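Long-range contacts in acinetobacter secreted protease CpaA (Acinetobacter nosocomialis M2, PDB 6O38), which probably cleaves proteins as a zinc metalloprotease exported by type II secretion, and is held here in complex with its chaperone CpaB: residues Gly471-Asn476 / Gly501-Leu506; Thr512-Gly517 / Ala557-Asn562; Ala495-Val500 / Gly528-Asn533; Gly457-Gly462 / Gly484-Ala489; Thr439-Thr444 / Ala479-Gly484. All coordinates share one frame; numbering follows the deposited sequence.

Interaction 1 (Gly471-Asn476 / Gly501-Leu506); sequences GWAWIN and GHNLGL. With ZN (zinc ion), chain M.
The first torsions of Ile-475 and His-502 bring them together. In the histidine CG stands anti to the carbonyl carbon (chi1 -80°); in the isoleucine chi1 (-58°) sets CG1 beside the backbone N and against ring atom ND1 at 3.6 Å. CD1, placed by chi2 (-167°), touches the same nitrogen, so CG1 and CD1 both press on ND1, obliquely to the ring. ND1 also gives a weak bond to Leu-506 O at 2.9 Å, which may help set the ring's rotation, and NE2 on the other side of the ring reaches the zinc at 2.1 Å. His-498, His-508 and Asp-170 of the CpaB chain complete the metal site.

The backbones meet beside this. His-502 O accepts two N-H groups, Asn-476 N across the contact at 3.0 Å and Gly-505 N of its own turn at 2.9 Å, and Ile-475 CA adds a C-H contact to it at 3.2 Å. Gly-505, at positive phi, ends the helix in a Schellman motif, and Asn-476 CB packs on its bare CA at 3.9 Å. Further back, Ala-473 CB sits against His-502 CB at 3.9 Å.

Gly-505, three residues after the second zinc histidine and three before the third, is the turn-off of the metzincin HExxHxxGxxH motif. Strand 471-473 flanks the end of helix 496-504, runs antiparallel to strand 483-487, and has Trp-472 on helix 433-439 on its far side; Leu-504 and Leu-506 pack on helix 557-569.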
# COMPACT_ATOMS: atom_id res chain seq x y z
N GLY A 471 -23.50 -1.46 -2.35
CA GLY A 471 -23.14 -0.37 -3.24
C GLY A 471 -23.91 -0.44 -4.55
O GLY A 471 -24.26 -1.52 -5.02
N TRP A 472 -24.17 0.73 -5.12
CA TRP A 472 -24.88 0.81 -6.39
C TRP A 472 -24.37 2.01 -7.18
O TRP A 472 -24.11 3.07 -6.62
CB TRP A 472 -26.40 0.92 -6.19
CG TRP A 472 -27.01 -0.30 -5.57
CD1 TRP A 472 -27.35 -0.47 -4.26
CD2 TRP A 472 -27.33 -1.52 -6.23
NE1 TRP A 472 -27.88 -1.72 -4.07
CE2 TRP A 472 -27.88 -2.39 -5.27
CE3 TRP A 472 -27.22 -1.97 -7.55
CZ2 TRP A 472 -28.31 -3.68 -5.58
CZ3 TRP A 472 -27.65 -3.25 -7.86
CH2 TRP A 472 -28.19 -4.09 -6.88
N ALA A 473 -24.25 1.83 -8.50
CA ALA A 473 -23.83 2.89 -9.41
C ALA A 473 -24.09 2.50 -10.86
O ALA A 473 -23.78 1.38 -11.27
CB ALA A 473 -22.35 3.22 -9.21
N TRP A 474 -24.66 3.42 -11.63
CA TRP A 474 -24.88 3.16 -13.05
C TRP A 474 -23.56 3.08 -13.79
O TRP A 474 -22.65 3.89 -13.57
CB TRP A 474 -25.76 4.26 -13.65
CG TRP A 474 -27.08 4.41 -12.97
CD1 TRP A 474 -27.43 5.35 -12.05
CD2 TRP A 474 -28.25 3.59 -13.16
NE1 TRP A 474 -28.73 5.17 -11.65
CE2 TRP A 474 -29.26 4.10 -12.31
CE3 TRP A 474 -28.53 2.48 -13.96
CZ2 TRP A 474 -30.53 3.53 -12.24
CZ3 TRP A 474 -29.80 1.92 -13.89
CH2 TRP A 474 -30.78 2.45 -13.04
N ILE A 475 -23.44 2.10 -14.68
CA ILE A 475 -22.22 1.86 -15.43
C ILE A 475 -22.22 2.72 -16.69
O ILE A 475 -23.21 2.75 -17.43
CB ILE A 475 -22.07 0.37 -15.79
CG1 ILE A 475 -22.07 -0.48 -14.52
CG2 ILE A 475 -20.80 0.14 -16.59
CD1 ILE A 475 -21.64 -1.91 -14.74
N ASN A 476 -21.11 3.43 -16.93
CA ASN A 476 -20.94 4.29 -18.09
C ASN A 476 -22.06 5.34 -18.13
O ASN A 476 -22.81 5.47 -19.10
CB ASN A 476 -20.90 3.47 -19.39
CG ASN A 476 -20.39 4.27 -20.57
OD1 ASN A 476 -19.58 5.19 -20.41
ND2 ASN A 476 -20.86 3.93 -21.76
N GLY A 501 -15.83 4.12 -10.19
CA GLY A 501 -15.32 3.34 -11.31
C GLY A 501 -16.42 2.86 -12.23
O GLY A 501 -16.28 2.90 -13.45
N HIS A 502 -17.52 2.38 -11.65
CA HIS A 502 -18.68 2.00 -12.46
C HIS A 502 -19.21 3.20 -13.24
O HIS A 502 -19.48 3.10 -14.44
CB HIS A 502 -19.77 1.41 -11.56
CG HIS A 502 -19.55 -0.02 -11.18
ND1 HIS A 502 -19.41 -1.02 -12.12
CD2 HIS A 502 -19.44 -0.61 -9.97
CE1 HIS A 502 -19.22 -2.17 -11.50
NE2 HIS A 502 -19.24 -1.95 -10.20
N ASN A 503 -19.37 4.34 -12.56
CA ASN A 503 -19.83 5.55 -13.23
C ASN A 503 -18.93 5.91 -14.41
O ASN A 503 -19.40 6.40 -15.44
CB ASN A 503 -19.90 6.71 -12.24
CG ASN A 503 -21.10 6.61 -11.31
OD1 ASN A 503 -22.05 5.87 -11.58
ND2 ASN A 503 -21.05 7.35 -10.21
N LEU A 504 -17.62 5.68 -14.26
CA LEU A 504 -16.67 6.01 -15.32
C LEU A 504 -16.74 5.03 -16.49
O LEU A 504 -16.16 5.32 -17.54
CB LEU A 504 -15.25 6.05 -14.75
CG LEU A 504 -14.92 7.26 -13.88
CD1 LEU A 504 -13.61 7.05 -13.14
CD2 LEU A 504 -14.86 8.52 -14.72
N GLY A 505 -17.41 3.90 -16.32
CA GLY A 505 -17.58 2.94 -17.39
C GLY A 505 -16.90 1.60 -17.18
O GLY A 505 -16.66 0.90 -18.17
N LEU A 506 -16.59 1.22 -15.95
CA LEU A 506 -15.83 0.02 -15.66
C LEU A 506 -16.74 -1.10 -15.18
O LEU A 506 -17.78 -0.86 -14.56
CB LEU A 506 -14.75 0.30 -14.61
CG LEU A 506 -13.75 1.40 -14.98
CD1 LEU A 506 -12.71 1.56 -13.89
CD2 LEU A 506 -13.10 1.10 -16.32
ZN ZN M . -19.50 -3.21 -8.55

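Interaction 2 (Thr512-Gly517 / Ala557-Asn562); sequences TNIGSG and AVSVIN
Gly-515 and Val-560 make the close part of this contact: CG2 of the valine rests on the glycine CA at 3.6 Å and is almost as near to its backbone N. With CG1 anti to the backbone N (chi1 171°), CG2 is the branch that faces the loop, and it meets bare main chain because glycine carries no side chain. Beside it the two backbones come within 4.2 Å, Gly-515 CA to Ala-557 CA, and Ala-557 CB lies 4.1 Å from Ser-516 O. Gly-515, Ser-516 and Ala-557 are buried here, while Val-560 is only partly so.

The other half is looser and partly open to solvent. Ile-514 CG2 touches Val-560 CG2 at 3.8 Å, the two side chains crossing at a slant, but the far end of Ile-514 stays looser, CD1 lying 4.4 Å from Ser-559 OG. That hydroxyl has its polar partner in Asp-556 O.

No hydrogen bond runs directly between 512-517 and 557-562. The loop keeps its own shape: Gly-515 is the centre of an inverse gamma turn, closed by a weak bond from Ser-516 N to Ile-514 O, while Ser-516 OG gives a bond to Asn-513 O at 3.1 Å. Ser-536 OG links the two sides indirectly, being bonded to both Ser-516 O and Ala-557 N.

The contact therefore lays the loop that follows the zinc-binding region against helix 557-569 near Ala-557 and Val-560. Gly-515 and Tyr-507 share a backbone hydrogen bond, and Leu-506, which follows helix 496-504, packs on Ala-557 and Ile-561 of the later helix.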
# COMPACT_ATOMS: atom_id res chain seq x y z
N THR A 512 -16.45 -9.09 -20.37
CA THR A 512 -15.95 -9.06 -21.74
C THR A 512 -15.44 -7.69 -22.16
O THR A 512 -14.79 -7.58 -23.21
CB THR A 512 -17.05 -9.50 -22.71
OG1 THR A 512 -18.03 -8.47 -22.82
CG2 THR A 512 -17.73 -10.77 -22.20
N ASN A 513 -15.71 -6.65 -21.38
CA ASN A 513 -15.27 -5.30 -21.73
C ASN A 513 -13.81 -5.09 -21.34
O ASN A 513 -13.31 -5.65 -20.36
CB ASN A 513 -16.15 -4.26 -21.04
CG ASN A 513 -17.53 -4.15 -21.67
OD1 ASN A 513 -17.80 -3.24 -22.44
ND2 ASN A 513 -18.40 -5.10 -21.33
N ILE A 514 -13.13 -4.27 -22.14
CA ILE A 514 -11.73 -3.95 -21.85
C ILE A 514 -11.62 -3.15 -20.56
O ILE A 514 -10.61 -3.25 -19.85
CB ILE A 514 -11.09 -3.22 -23.05
CG1 ILE A 514 -9.58 -3.12 -22.88
CG2 ILE A 514 -11.71 -1.84 -23.24
CD1 ILE A 514 -8.88 -2.47 -24.05
N GLY A 515 -12.64 -2.36 -20.24
CA GLY A 515 -12.65 -1.61 -19.00
C GLY A 515 -13.16 -2.44 -17.84
O GLY A 515 -14.30 -2.27 -17.40
N SER A 516 -12.33 -3.34 -17.34
CA SER A 516 -12.73 -4.27 -16.29
C SER A 516 -11.58 -4.44 -15.30
O SER A 516 -10.43 -4.08 -15.58
CB SER A 516 -13.14 -5.63 -16.87
OG SER A 516 -12.08 -6.20 -17.62
N GLY A 517 -11.91 -4.99 -14.13
CA GLY A 517 -10.93 -5.13 -13.08
C GLY A 517 -9.98 -6.29 -13.30
O GLY A 517 -10.21 -7.18 -14.12
N ALA A 557 -8.53 -0.77 -17.42
CA ALA A 557 -9.51 0.17 -16.89
C ALA A 557 -9.09 1.61 -17.12
O ALA A 557 -9.93 2.47 -17.39
CB ALA A 557 -9.74 -0.09 -15.40
N VAL A 558 -7.79 1.89 -17.01
CA VAL A 558 -7.30 3.27 -17.13
C VAL A 558 -7.58 3.82 -18.52
O VAL A 558 -7.89 5.01 -18.68
CB VAL A 558 -5.81 3.33 -16.77
CG1 VAL A 558 -5.26 4.74 -16.98
CG2 VAL A 558 -5.58 2.88 -15.34
N SER A 559 -7.50 2.98 -19.55
CA SER A 559 -7.75 3.44 -20.91
C SER A 559 -9.20 3.86 -21.10
O SER A 559 -9.48 4.80 -21.86
CB SER A 559 -7.38 2.36 -21.92
OG SER A 559 -8.28 1.27 -21.85
N VAL A 560 -10.14 3.19 -20.42
CA VAL A 560 -11.54 3.58 -20.52
C VAL A 560 -11.82 4.82 -19.67
O VAL A 560 -12.59 5.70 -20.08
CB VAL A 560 -12.44 2.39 -20.12
CG1 VAL A 560 -13.89 2.83 -20.01
CG2 VAL A 560 -12.30 1.26 -21.12
N ILE A 561 -11.21 4.91 -18.49
CA ILE A 561 -11.37 6.09 -17.65
C ILE A 561 -10.89 7.34 -18.39
O ILE A 561 -11.56 8.38 -18.39
CB ILE A 561 -10.63 5.91 -16.31
CG1 ILE A 561 -11.27 4.79 -15.49
CG2 ILE A 561 -10.62 7.21 -15.53
CD1 ILE A 561 -10.56 4.52 -14.18
N ASN A 562 -9.72 7.25 -19.03
CA ASN A 562 -9.16 8.41 -19.71
C ASN A 562 -9.97 8.83 -20.93
O ASN A 562 -9.82 9.96 -21.40
CB ASN A 562 -7.71 8.12 -20.13
CG ASN A 562 -6.78 7.98 -18.94
OD1 ASN A 562 -7.13 8.37 -17.82
ND2 ASN A 562 -5.60 7.42 -19.17

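Interaction 3 (Ala495-Val500 / Gly528-Asn533); sequences AMRHEV and GGNNIN. With ZN (zinc ion), chain M.
Asn-530 OD1 takes two donors from one guanidinium, and neither bond is straight. Arg-497 NE lies 2.6 Å from it and Arg-497 NH2 2.9 Å. The N-H angles are only 123° and 116°, so both bonds count as weak. The side chains reach for each other tip to tip, yet the amide and guanidinium planes are turned 58° apart, and the oxygen meets the guanidinium obliquely. The better bond is on the other arm, where Arg-497 NH1, which also bonds Thr-408 OG1, points to Asn-533 OD1 at 2.9 Å; that asparagine side chain crosses the arginine at about a right angle.

Arg-497 gets there with a fully extended chain from CG to NE, a long arm thrown out of the helix to grip two asparagines of the loop. With these bonds the buried guanidinium is met on both NE/NH2 and NH1. Asn-530 ND2 lies 4.2 Å from His-498 CB and is itself fixed by a bond to Ala-494 O, just before 495-500.

His-498 is the next residue along and belongs to the HExxH sequence, its NE2 bound to zinc at 2.2 Å. The loop is thus tied to the helix right beside a metal ligand. His-498 ND1 bonds Ala-526 O, and Val-168 of the CpaB chain packs on both Ala-495 and Asn-530.

Behind the contact, Leu-404 and Thr-405 of helix 391-411 pack against Arg-497, while Met-496 of helix 496-504 packs on Leu-418 of strand 416-425 and Tyr-459 of strand 457-462.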
# COMPACT_ATOMS: atom_id res chain seq x y z
N ALA A 495 -15.56 1.90 -0.79
CA ALA A 495 -16.55 1.58 -1.81
C ALA A 495 -16.74 2.69 -2.83
O ALA A 495 -17.21 2.42 -3.94
CB ALA A 495 -17.90 1.27 -1.15
N MSE A 496 -16.38 3.93 -2.49
CA MSE A 496 -16.61 5.06 -3.38
C MSE A 496 -15.80 4.94 -4.66
O MSE A 496 -16.34 5.10 -5.76
CB MSE A 496 -16.28 6.38 -2.69
CG MSE A 496 -16.69 7.59 -3.51
SE MSE A 496 -16.10 9.29 -2.77
CE MSE A 496 -17.06 10.48 -3.98
N ARG A 497 -14.50 4.65 -4.53
CA ARG A 497 -13.67 4.47 -5.71
C ARG A 497 -14.14 3.29 -6.56
O ARG A 497 -13.83 3.24 -7.75
CB ARG A 497 -12.21 4.26 -5.30
CG ARG A 497 -11.92 2.94 -4.60
CD ARG A 497 -10.43 2.74 -4.42
NE ARG A 497 -10.12 1.49 -3.73
CZ ARG A 497 -8.90 1.15 -3.32
NH1 ARG A 497 -7.87 1.97 -3.53
NH2 ARG A 497 -8.70 -0.00 -2.69
N HIS A 498 -14.90 2.37 -5.97
CA HIS A 498 -15.47 1.27 -6.73
C HIS A 498 -16.72 1.71 -7.49
O HIS A 498 -16.87 1.42 -8.68
CB HIS A 498 -15.79 0.09 -5.80
CG HIS A 498 -16.40 -1.08 -6.49
ND1 HIS A 498 -15.64 -2.09 -7.05
CD2 HIS A 498 -17.69 -1.42 -6.71
CE1 HIS A 498 -16.44 -2.99 -7.59
NE2 HIS A 498 -17.69 -2.61 -7.39
N GLU A 499 -17.62 2.42 -6.81
CA GLU A 499 -18.84 2.88 -7.46
C GLU A 499 -18.55 3.95 -8.50
O GLU A 499 -19.17 3.98 -9.57
CB GLU A 499 -19.83 3.39 -6.42
CG GLU A 499 -20.20 2.37 -5.35
CD GLU A 499 -20.72 1.06 -5.93
OE1 GLU A 499 -20.42 -0.00 -5.35
OE2 GLU A 499 -21.41 1.09 -6.97
N VAL A 500 -17.60 4.85 -8.21
CA VAL A 500 -17.21 5.86 -9.19
C VAL A 500 -16.58 5.20 -10.41
O VAL A 500 -16.77 5.65 -11.55
CB VAL A 500 -16.27 6.90 -8.55
CG1 VAL A 500 -15.64 7.79 -9.60
CG2 VAL A 500 -17.04 7.74 -7.53
N GLY A 528 -11.70 -5.27 -9.61
CA GLY A 528 -11.50 -6.70 -9.61
C GLY A 528 -11.22 -7.31 -8.25
O GLY A 528 -10.62 -8.38 -8.16
N GLY A 529 -11.67 -6.65 -7.18
CA GLY A 529 -11.43 -7.13 -5.84
C GLY A 529 -11.14 -6.02 -4.85
O GLY A 529 -11.47 -6.13 -3.67
N ASN A 530 -10.51 -4.94 -5.32
CA ASN A 530 -10.42 -3.68 -4.58
C ASN A 530 -9.59 -3.80 -3.30
O ASN A 530 -9.99 -3.31 -2.24
CB ASN A 530 -11.83 -3.14 -4.27
CG ASN A 530 -11.82 -1.68 -3.88
OD1 ASN A 530 -10.93 -0.93 -4.27
ND2 ASN A 530 -12.82 -1.26 -3.11
N ASN A 531 -8.43 -4.46 -3.39
CA ASN A 531 -7.54 -4.55 -2.24
C ASN A 531 -6.17 -3.92 -2.47
O ASN A 531 -5.31 -4.00 -1.58
CB ASN A 531 -7.37 -6.02 -1.80
CG ASN A 531 -6.87 -6.92 -2.92
OD1 ASN A 531 -6.28 -6.46 -3.90
ND2 ASN A 531 -7.11 -8.22 -2.78
N ILE A 532 -5.94 -3.30 -3.63
CA ILE A 532 -4.75 -2.49 -3.86
C ILE A 532 -5.19 -1.18 -4.50
O ILE A 532 -6.25 -1.09 -5.13
CB ILE A 532 -3.71 -3.20 -4.75
CG1 ILE A 532 -4.28 -3.49 -6.14
CG2 ILE A 532 -3.21 -4.48 -4.09
CD1 ILE A 532 -3.27 -4.08 -7.10
N ASN A 533 -4.37 -0.14 -4.32
CA ASN A 533 -4.75 1.22 -4.71
C ASN A 533 -4.41 1.48 -6.18
O ASN A 533 -3.60 2.33 -6.52
CB ASN A 533 -4.05 2.23 -3.80
CG ASN A 533 -4.37 2.01 -2.33
OD1 ASN A 533 -5.45 1.55 -1.98
ND2 ASN A 533 -3.41 2.33 -1.47
ZN ZN M . -19.50 -3.21 -8.55

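Interaction 4 (Gly457-Gly462 / Gly484-Ala489); sequences GVYYQG and GANDIA
Tyr-460 and Ala-485 pair at the middle of two parallel strands, 457-462 and 484-487, whose axes come within 4.6 Å, 14° from parallel. They are neighbours in the sheet of the catalytic domain, consistent with a metzincin-like fold. Tyr-460 N bonds to Gly-484 O at 2.8 Å and its O accepts Asn-486 N at 3.2 Å, so this residue grips both neighbours of Ala-485; bonds from Gly-484 N to Val-458 O and from Gly-462 N to Asn-486 O continue the pairing.

On one face chi1 of Tyr-459 (-162°) brings CG to Gly-484, and the ring lies over the bare backbone of Gly-484, whose O is 3.4 Å above the ring plane, offset toward the rim. The ring's hydroxyl gives a bond to Asn-486 OD1, which lies at the ring's edge; the modelled length is implausibly short and so doubtful. Asn-486 ND2 is held in turn by Asp-487 O at 2.8 Å. Helix 391-411 covers this face through Met-398, against Tyr-459 and Gln-461. Strand 367-381 lies on the other side of 457-462.

On the opposite face Tyr-460 OH bonds Glu-464, while Ala-485 CB packs on Tyr-460 CB at 4.0 Å, near the plane of the ring.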
# COMPACT_ATOMS: atom_id res chain seq x y z
N GLY A 457 -21.31 15.32 -10.72
CA GLY A 457 -21.93 14.09 -10.29
C GLY A 457 -22.43 14.22 -8.86
O GLY A 457 -22.17 15.20 -8.17
N VAL A 458 -23.15 13.19 -8.43
CA VAL A 458 -23.73 13.13 -7.09
C VAL A 458 -23.42 11.77 -6.49
O VAL A 458 -23.44 10.75 -7.19
CB VAL A 458 -25.25 13.40 -7.12
CG1 VAL A 458 -25.92 12.59 -8.22
CG2 VAL A 458 -25.89 13.11 -5.77
N TYR A 459 -23.12 11.75 -5.20
CA TYR A 459 -22.87 10.52 -4.47
C TYR A 459 -23.64 10.54 -3.16
O TYR A 459 -23.70 11.57 -2.48
CB TYR A 459 -21.37 10.32 -4.20
CG TYR A 459 -21.00 8.90 -3.84
CD1 TYR A 459 -21.04 8.46 -2.53
CD2 TYR A 459 -20.63 8.00 -4.83
CE1 TYR A 459 -20.71 7.17 -2.20
CE2 TYR A 459 -20.30 6.70 -4.51
CZ TYR A 459 -20.34 6.29 -3.20
OH TYR A 459 -20.01 4.99 -2.87
N TYR A 460 -24.24 9.40 -2.82
CA TYR A 460 -25.19 9.31 -1.71
C TYR A 460 -24.70 8.30 -0.69
O TYR A 460 -24.31 7.18 -1.04
CB TYR A 460 -26.58 8.91 -2.23
CG TYR A 460 -27.61 8.72 -1.14
CD1 TYR A 460 -28.06 9.80 -0.39
CD2 TYR A 460 -28.15 7.47 -0.87
CE1 TYR A 460 -29.01 9.63 0.61
CE2 TYR A 460 -29.09 7.29 0.11
CZ TYR A 460 -29.52 8.37 0.85
OH TYR A 460 -30.47 8.20 1.84
N GLN A 461 -24.72 8.70 0.58
CA GLN A 461 -24.36 7.84 1.70
C GLN A 461 -25.60 7.66 2.57
O GLN A 461 -26.02 8.59 3.26
CB GLN A 461 -23.20 8.44 2.50
CG GLN A 461 -22.91 7.74 3.82
CD GLN A 461 -21.67 8.29 4.50
OE1 GLN A 461 -20.56 7.78 4.31
NE2 GLN A 461 -21.84 9.35 5.29
N GLY A 462 -26.18 6.46 2.54
CA GLY A 462 -27.44 6.19 3.20
C GLY A 462 -27.35 5.00 4.14
O GLY A 462 -26.31 4.36 4.27
N GLY A 484 -23.92 7.67 -7.62
CA GLY A 484 -23.44 6.47 -6.96
C GLY A 484 -23.82 6.50 -5.50
O GLY A 484 -24.09 7.56 -4.92
N ALA A 485 -23.86 5.31 -4.89
CA ALA A 485 -24.30 5.21 -3.51
C ALA A 485 -23.68 3.99 -2.84
O ALA A 485 -23.42 2.97 -3.49
CB ALA A 485 -25.82 5.14 -3.42
N ASN A 486 -23.45 4.11 -1.54
CA ASN A 486 -23.13 2.98 -0.68
C ASN A 486 -23.76 3.23 0.69
O ASN A 486 -24.15 4.35 1.02
CB ASN A 486 -21.62 2.75 -0.54
CG ASN A 486 -20.91 3.89 0.17
OD1 ASN A 486 -20.32 4.76 -0.46
ND2 ASN A 486 -20.94 3.87 1.50
N ASP A 487 -23.86 2.17 1.48
CA ASP A 487 -24.42 2.27 2.82
C ASP A 487 -23.29 2.28 3.85
O ASP A 487 -22.11 2.35 3.51
CB ASP A 487 -25.43 1.14 3.07
CG ASP A 487 -24.76 -0.22 3.29
OD1 ASP A 487 -23.54 -0.35 3.08
OD2 ASP A 487 -25.48 -1.16 3.69
N ILE A 488 -23.66 2.21 5.13
CA ILE A 488 -22.69 2.08 6.20
C ILE A 488 -22.75 0.73 6.89
O ILE A 488 -21.79 0.36 7.58
CB ILE A 488 -22.85 3.21 7.24
CG1 ILE A 488 -24.22 3.12 7.92
CG2 ILE A 488 -22.68 4.57 6.58
CD1 ILE A 488 -24.40 4.11 9.05
N ALA A 489 -23.85 -0.02 6.74
CA ALA A 489 -23.96 -1.34 7.37
C ALA A 489 -22.83 -2.26 6.93
O ALA A 489 -22.15 -2.86 7.77
CB ALA A 489 -25.32 -1.95 7.04

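Interaction 5 (Thr439-Thr444 / Ala479-Gly484); sequences TGRDDT and AYNMIG. With SO4 (sulfate ion), chain N.
Tyr-480 and Arg-441 cover each other in two places. One face of the guanidinium carries Tyr-480 CE2, 3.6 Å above its plane and over its centre, with ring and guanidinium 37° from parallel; one face of the tyrosine ring carries Arg-441 CB in a CH-pi contact, 4.1 Å from the centroid. At the edges sit oxygens: Asp-442 OD1 near the plane of the ring, Asn-481 OD1 at the guanidinium edge but tilted from its plane, and sulfate O2 near that plane.

The bend at chi3 (-57°) turns NE back toward the ring. Arg-441 NH1 then bonds Asn-481 OD1 at 2.7 Å and sulfate O2 at 2.8 Å, NH2 bonds sulfate O3 at 3.1 Å, and NE is taken by Ser-438 O. The sulfate probably comes from the crystallisation liquor. Tyr-480 OH gives its bond to the syn side of Asp-442 OD1 at 2.6 Å, at the solvent-exposed side. Beneath, Ile-483 CG2 packs on Arg-441 CG at 3.8 Å and CD1 on Gly-440.

The contact ties the turn between helices 433-439 and 444-452 to the loop entering strand 483-487; Asp-443 N-caps the second helix, and Trp-474 packs on both Arg-441 and Ile-483.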
# COMPACT_ATOMS: atom_id res chain seq x y z
N THR A 439 -34.37 6.89 -8.09
CA THR A 439 -35.12 8.11 -7.83
C THR A 439 -34.23 9.30 -7.53
O THR A 439 -34.67 10.44 -7.71
CB THR A 439 -36.10 7.89 -6.67
OG1 THR A 439 -35.38 7.86 -5.44
CG2 THR A 439 -36.85 6.58 -6.85
N GLY A 440 -32.99 9.07 -7.08
CA GLY A 440 -32.07 10.16 -6.84
C GLY A 440 -31.73 10.96 -8.09
O GLY A 440 -31.30 12.11 -7.98
N ARG A 441 -31.92 10.37 -9.27
CA ARG A 441 -31.64 11.08 -10.52
C ARG A 441 -32.68 12.15 -10.80
O ARG A 441 -32.39 13.13 -11.50
CB ARG A 441 -31.58 10.08 -11.67
CG ARG A 441 -30.63 8.92 -11.43
CD ARG A 441 -30.77 7.87 -12.52
NE ARG A 441 -32.14 7.37 -12.62
CZ ARG A 441 -32.53 6.40 -13.43
NH1 ARG A 441 -31.65 5.80 -14.22
NH2 ARG A 441 -33.80 6.01 -13.45
N ASP A 442 -33.89 11.99 -10.27
CA ASP A 442 -34.99 12.92 -10.49
C ASP A 442 -35.35 13.72 -9.25
O ASP A 442 -36.14 14.66 -9.36
CB ASP A 442 -36.24 12.17 -10.98
CG ASP A 442 -35.94 11.23 -12.13
OD1 ASP A 442 -35.51 11.71 -13.20
OD2 ASP A 442 -36.13 10.01 -11.96
N ASP A 443 -34.80 13.36 -8.09
CA ASP A 443 -35.11 14.04 -6.84
C ASP A 443 -34.83 15.54 -6.96
O ASP A 443 -33.72 15.95 -7.30
CB ASP A 443 -34.28 13.42 -5.71
CG ASP A 443 -34.69 13.92 -4.34
OD1 ASP A 443 -34.84 15.15 -4.14
OD2 ASP A 443 -34.89 13.07 -3.45
N THR A 444 -35.85 16.34 -6.67
CA THR A 444 -35.75 17.78 -6.89
C THR A 444 -34.74 18.42 -5.94
O THR A 444 -34.01 19.34 -6.32
CB THR A 444 -37.12 18.43 -6.73
OG1 THR A 444 -38.09 17.70 -7.50
CG2 THR A 444 -37.10 19.87 -7.22
N ALA A 479 -24.94 12.15 -18.05
CA ALA A 479 -25.18 13.20 -17.07
C ALA A 479 -26.40 12.89 -16.21
O ALA A 479 -26.43 13.19 -15.01
CB ALA A 479 -25.33 14.55 -17.76
N TYR A 480 -27.43 12.28 -16.82
CA TYR A 480 -28.63 11.94 -16.07
C TYR A 480 -28.38 10.81 -15.07
O TYR A 480 -28.99 10.79 -14.00
CB TYR A 480 -29.75 11.55 -17.03
CG TYR A 480 -31.00 11.05 -16.35
CD1 TYR A 480 -31.85 11.92 -15.67
CD2 TYR A 480 -31.33 9.70 -16.38
CE1 TYR A 480 -32.99 11.46 -15.04
CE2 TYR A 480 -32.47 9.23 -15.75
CZ TYR A 480 -33.29 10.11 -15.09
OH TYR A 480 -34.43 9.65 -14.46
N ASN A 481 -27.50 9.87 -15.40
CA ASN A 481 -27.26 8.69 -14.58
C ASN A 481 -26.01 8.82 -13.71
O ASN A 481 -25.63 7.84 -13.05
CB ASN A 481 -27.16 7.44 -15.45
CG ASN A 481 -28.49 7.04 -16.05
OD1 ASN A 481 -29.49 6.93 -15.34
ND2 ASN A 481 -28.51 6.80 -17.36
N MSE A 482 -25.38 9.98 -13.68
CA MSE A 482 -24.15 10.16 -12.92
C MSE A 482 -24.44 10.22 -11.42
O MSE A 482 -24.49 11.30 -10.83
CB MSE A 482 -23.41 11.42 -13.37
CG MSE A 482 -22.00 11.54 -12.82
SE MSE A 482 -20.83 10.12 -13.46
CE MSE A 482 -19.31 10.44 -12.28
N ILE A 483 -24.64 9.05 -10.81
CA ILE A 483 -24.96 8.97 -9.39
C ILE A 483 -24.44 7.64 -8.85
O ILE A 483 -24.48 6.61 -9.53
CB ILE A 483 -26.47 9.13 -9.14
CG1 ILE A 483 -26.79 9.11 -7.64
CG2 ILE A 483 -27.27 8.05 -9.87
CD1 ILE A 483 -28.22 9.45 -7.31
N GLY A 484 -23.92 7.67 -7.62
CA GLY A 484 -23.44 6.47 -6.96
C GLY A 484 -23.82 6.50 -5.50
O GLY A 484 -24.09 7.56 -4.92
S SO4 N . -34.10 3.14 -15.70
O1 SO4 N . -35.34 3.54 -16.36
O2 SO4 N . -33.04 4.09 -16.02
O3 SO4 N . -34.31 3.11 -14.25
O4 SO4 N . -33.71 1.81 -16.16

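How the interactions relate
Interactions 1 and 3 share helix 496-504 and supply His-502 and His-498 to the same zinc, their centres about 11 Å apart; Glu-499 of interaction 3 touches Ala-473 of interaction 1. Interaction 4 backs this site: Tyr-459 OH lies 3.6 Å from Glu-499 CG, and a probable hydrogen bond of 2.8 Å from Ala-485 N to Trp-472 O joins strands 483-487 and 471-473, neighbours in the sheet. Gly-484 belongs to interactions 4 and 5, whose centres are about 12 Å apart, and Trp-474 CD1 of interaction 1 packs on Asn-481 O of interaction 5. Interaction 2 lies beyond the helix end, touching interaction 1 where Leu-504 CD1 meets Ile-561 CG2 at 3.8 Å.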